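Local coordinates for fructose-bisphosphate aldolase (Plasmodium falciparum, PDB 4TR9), which is an enzyme of the class I fructose-bisphosphate aldolase family, built on a TIM barrel, at residues L231-Y245 / V268-Q282. Numbering follows the deposited sequence.
Sequences LEGALLKPNMVTAGY and VPPALPGVVFLSGGQ
V276 N donates a hydrogen bond to L236 O at 2.8 Å. This bond joins strands 235-236 and 274-277, parallel neighbours that close the TIM barrel. Helix 253-267 links them in a beta-alpha-beta crossover. Further along, L278 N makes only a weak bond to P238 O, and a water bridges M240 N and L278 O. Near the C-terminal ends of the two segments, Y245 OH accepts a weak bond from G281 N, 3.1 Å away.

Apolar groups pack on the helix side. L236 places its CB 3.6 Å from L272 CD2, and its CD2 reaches V268 CG2. L236 and V275 lie side by side and point the same way. V275 CG1 sits 3.5 Å from P238 CD and also covers one face of the F277 ring. M240 crosses F277 at about a right angle. It is extended beyond CG, with M240 CG 3.7 Å from F277 CD1. Its SD makes an oblique Met-aromatic contact, 5.4 Å from the F277 ring centroid. Before the strands, L231 CB meets A271 CB, and this methyl also touches the carboxylate of E232. That carboxylate forms a salt bridge with R266 of the second subunit.

K237 points the other way, into the ligand pocket. Its CG is anti to the backbone N (chi1 -173°) and the rest of the chain is extended. The stem runs past V276 O, and K237 CE rests 3.7 Å from L278 CB. NZ makes weak hydrogen bonds to S307 and the bound 38D, and a long, weak ion pair with E195.

The two strands thus share one firm backbone bond, backed by an apolar layer toward the helices. The carbon stem of K237 is packed against the neighbouring strand, which probably limits where its amine can reach in the pocket.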
# COMPACT_ATOMS: atom_id res chain seq x y z
N LEU A 231 -9.31 18.42 -0.61
CA LEU A 231 -8.34 19.12 0.22
C LEU A 231 -8.69 20.59 0.37
O LEU A 231 -8.37 21.21 1.39
CB LEU A 231 -6.93 18.96 -0.35
CG LEU A 231 -6.35 17.55 -0.34
CD1 LEU A 231 -4.94 17.54 -0.93
CD2 LEU A 231 -6.34 16.99 1.07
N GLU A 232 -9.35 21.15 -0.64
CA GLU A 232 -9.75 22.55 -0.62
C GLU A 232 -10.81 22.81 0.45
O GLU A 232 -10.94 23.92 0.95
CB GLU A 232 -10.29 22.98 -1.99
CG GLU A 232 -9.25 23.00 -3.10
CD GLU A 232 -9.08 21.65 -3.77
OE1 GLU A 232 -9.21 20.61 -3.09
OE2 GLU A 232 -8.80 21.63 -4.99
N GLY A 233 -11.56 21.77 0.80
CA GLY A 233 -12.61 21.89 1.80
C GLY A 233 -12.25 21.23 3.12
O GLY A 233 -13.14 20.87 3.89
N ALA A 234 -10.96 21.07 3.37
CA ALA A 234 -10.51 20.42 4.60
C ALA A 234 -9.48 21.26 5.34
O ALA A 234 -8.95 22.23 4.80
CB ALA A 234 -9.94 19.04 4.28
N LEU A 235 -9.21 20.88 6.59
CA LEU A 235 -8.19 21.54 7.39
C LEU A 235 -7.34 20.49 8.10
O LEU A 235 -7.79 19.38 8.35
CB LEU A 235 -8.81 22.50 8.40
CG LEU A 235 -9.45 23.78 7.85
CD1 LEU A 235 -10.06 24.59 8.98
CD2 LEU A 235 -8.44 24.61 7.08
N LEU A 236 -6.11 20.86 8.43
CA LEU A 236 -5.20 19.96 9.13
C LEU A 236 -4.89 20.49 10.53
O LEU A 236 -4.54 21.66 10.69
CB LEU A 236 -3.91 19.78 8.34
CG LEU A 236 -2.85 18.85 8.93
CD1 LEU A 236 -3.37 17.43 9.05
CD2 LEU A 236 -1.57 18.89 8.10
N LYS A 237 -5.01 19.62 11.53
CA LYS A 237 -4.68 20.00 12.90
C LYS A 237 -3.58 19.10 13.45
O LYS A 237 -3.85 18.16 14.20
CB LYS A 237 -5.92 19.93 13.79
CG LYS A 237 -5.71 20.46 15.20
CD LYS A 237 -7.01 20.47 15.99
CE LYS A 237 -6.79 21.01 17.40
NZ LYS A 237 -8.06 21.09 18.17
N PRO A 238 -2.32 19.39 13.08
CA PRO A 238 -1.18 18.61 13.55
C PRO A 238 -0.51 19.25 14.76
O PRO A 238 -0.89 20.34 15.17
CB PRO A 238 -0.25 18.62 12.35
CG PRO A 238 -0.46 20.00 11.78
CD PRO A 238 -1.90 20.39 12.08
N ASN A 239 0.48 18.56 15.31
CA ASN A 239 1.29 19.13 16.38
C ASN A 239 2.49 19.86 15.80
O ASN A 239 2.97 19.52 14.71
CB ASN A 239 1.76 18.04 17.34
CG ASN A 239 2.61 16.99 16.66
OD1 ASN A 239 2.30 16.54 15.55
ND2 ASN A 239 3.70 16.60 17.30
N MET A 240 2.97 20.87 16.51
CA MET A 240 4.19 21.56 16.10
C MET A 240 5.38 20.61 16.23
O MET A 240 5.46 19.84 17.19
CB MET A 240 4.42 22.82 16.94
CG MET A 240 3.37 23.89 16.75
SD MET A 240 3.70 25.35 17.76
CE MET A 240 2.34 26.41 17.28
N VAL A 241 6.29 20.66 15.27
CA VAL A 241 7.48 19.82 15.32
C VAL A 241 8.41 20.32 16.41
O VAL A 241 9.18 21.26 16.20
CB VAL A 241 8.22 19.79 13.97
CG1 VAL A 241 9.47 18.93 14.07
CG2 VAL A 241 7.30 19.26 12.88
N THR A 242 8.33 19.69 17.57
CA THR A 242 9.14 20.08 18.72
C THR A 242 9.88 18.88 19.30
O THR A 242 9.57 17.73 18.98
CB THR A 242 8.29 20.72 19.83
OG1 THR A 242 7.38 19.74 20.36
CG2 THR A 242 7.50 21.90 19.30
N ALA A 243 10.86 19.15 20.15
CA ALA A 243 11.56 18.09 20.86
C ALA A 243 10.65 17.50 21.93
O ALA A 243 9.60 18.07 22.24
CB ALA A 243 12.85 18.62 21.48
N GLY A 244 11.05 16.36 22.48
CA GLY A 244 10.27 15.71 23.51
C GLY A 244 10.24 16.52 24.80
O GLY A 244 11.09 17.38 25.02
N TYR A 245 9.25 16.25 25.64
CA TYR A 245 9.11 16.95 26.91
C TYR A 245 10.26 16.61 27.86
O TYR A 245 10.67 17.44 28.67
CB TYR A 245 7.77 16.62 27.57
CG TYR A 245 6.57 17.24 26.88
CD1 TYR A 245 6.70 18.41 26.14
CD2 TYR A 245 5.31 16.65 26.97
CE1 TYR A 245 5.61 18.98 25.51
CE2 TYR A 245 4.22 17.22 26.35
CZ TYR A 245 4.37 18.38 25.62
OH TYR A 245 3.28 18.94 25.00
N VAL A 268 2.44 18.61 2.84
CA VAL A 268 1.11 19.19 2.68
C VAL A 268 0.92 19.94 1.37
O VAL A 268 1.52 21.00 1.16
CB VAL A 268 0.77 20.15 3.84
CG1 VAL A 268 -0.62 20.72 3.67
CG2 VAL A 268 0.90 19.45 5.18
N PRO A 269 0.06 19.41 0.48
CA PRO A 269 -0.26 20.06 -0.80
C PRO A 269 -0.95 21.41 -0.59
O PRO A 269 -1.77 21.54 0.32
CB PRO A 269 -1.22 19.06 -1.47
CG PRO A 269 -0.93 17.76 -0.81
CD PRO A 269 -0.59 18.10 0.61
N PRO A 270 -0.61 22.40 -1.43
CA PRO A 270 -1.13 23.78 -1.36
C PRO A 270 -2.65 23.89 -1.50
O PRO A 270 -3.20 24.94 -1.17
CB PRO A 270 -0.44 24.47 -2.54
CG PRO A 270 0.79 23.67 -2.77
CD PRO A 270 0.40 22.26 -2.49
N ALA A 271 -3.30 22.84 -1.98
CA ALA A 271 -4.76 22.84 -2.12
C ALA A 271 -5.43 23.00 -0.76
O ALA A 271 -6.53 23.55 -0.66
CB ALA A 271 -5.23 21.56 -2.79
N LEU A 272 -4.77 22.51 0.28
CA LEU A 272 -5.24 22.70 1.64
C LEU A 272 -5.15 24.18 1.99
O LEU A 272 -4.07 24.76 1.99
CB LEU A 272 -4.42 21.86 2.62
CG LEU A 272 -5.06 21.59 3.99
CD1 LEU A 272 -6.23 20.63 3.85
CD2 LEU A 272 -4.03 21.05 4.96
N PRO A 273 -6.30 24.80 2.28
CA PRO A 273 -6.38 26.25 2.51
C PRO A 273 -5.59 26.72 3.73
O PRO A 273 -5.13 27.86 3.76
CB PRO A 273 -7.88 26.50 2.70
CG PRO A 273 -8.42 25.20 3.17
CD PRO A 273 -7.61 24.15 2.46
N GLY A 274 -5.43 25.84 4.72
CA GLY A 274 -4.71 26.21 5.92
C GLY A 274 -4.41 25.07 6.87
O GLY A 274 -4.89 23.94 6.69
N VAL A 275 -3.62 25.37 7.89
CA VAL A 275 -3.25 24.40 8.92
C VAL A 275 -3.44 25.01 10.30
O VAL A 275 -2.87 26.05 10.61
CB VAL A 275 -1.80 23.92 8.76
CG1 VAL A 275 -1.33 23.20 10.00
CG2 VAL A 275 -1.66 23.04 7.53
N VAL A 276 -4.25 24.36 11.13
CA VAL A 276 -4.55 24.87 12.47
C VAL A 276 -3.82 24.07 13.55
O VAL A 276 -4.23 22.96 13.90
CB VAL A 276 -6.07 24.86 12.74
CG1 VAL A 276 -6.72 26.09 12.14
CG2 VAL A 276 -6.71 23.59 12.18
N PHE A 277 -2.75 24.64 14.08
CA PHE A 277 -1.94 23.95 15.08
C PHE A 277 -2.66 23.77 16.41
O PHE A 277 -3.54 24.56 16.77
CB PHE A 277 -0.62 24.70 15.31
CG PHE A 277 0.31 24.66 14.14
CD1 PHE A 277 1.04 23.51 13.86
CD2 PHE A 277 0.47 25.76 13.33
CE1 PHE A 277 1.90 23.47 12.79
CE2 PHE A 277 1.34 25.73 12.25
CZ PHE A 277 2.05 24.58 11.98
N LEU A 278 -2.29 22.72 17.14
CA LEU A 278 -2.82 22.48 18.47
C LEU A 278 -1.77 22.86 19.52
O LEU A 278 -0.58 22.62 19.33
CB LEU A 278 -3.26 21.03 18.63
CG LEU A 278 -2.24 19.92 18.34
CD1 LEU A 278 -1.50 19.48 19.60
CD2 LEU A 278 -2.93 18.73 17.68
N SER A 279 -2.22 23.45 20.62
CA SER A 279 -1.31 23.91 21.67
C SER A 279 -0.63 22.74 22.37
O SER A 279 0.55 22.82 22.70
CB SER A 279 -2.07 24.77 22.69
OG SER A 279 -3.13 24.05 23.28
N GLY A 280 -1.38 21.67 22.60
CA GLY A 280 -0.85 20.51 23.29
C GLY A 280 -0.56 20.82 24.74
O GLY A 280 -1.38 21.41 25.43
N GLY A 281 0.62 20.42 25.21
CA GLY A 281 1.02 20.66 26.58
C GLY A 281 1.80 21.96 26.75
O GLY A 281 2.26 22.27 27.85
N GLN A 282 1.94 22.71 25.67
CA GLN A 282 2.68 23.97 25.70
C GLN A 282 1.98 24.99 26.58
O GLN A 282 0.76 24.98 26.71
CB GLN A 282 2.85 24.54 24.29
CG GLN A 282 3.58 23.63 23.32
CD GLN A 282 3.68 24.23 21.94
OE1 GLN A 282 3.90 25.43 21.78
NE2 GLN A 282 3.50 23.40 20.92
O HOH W 1 1.66 21.77 18.64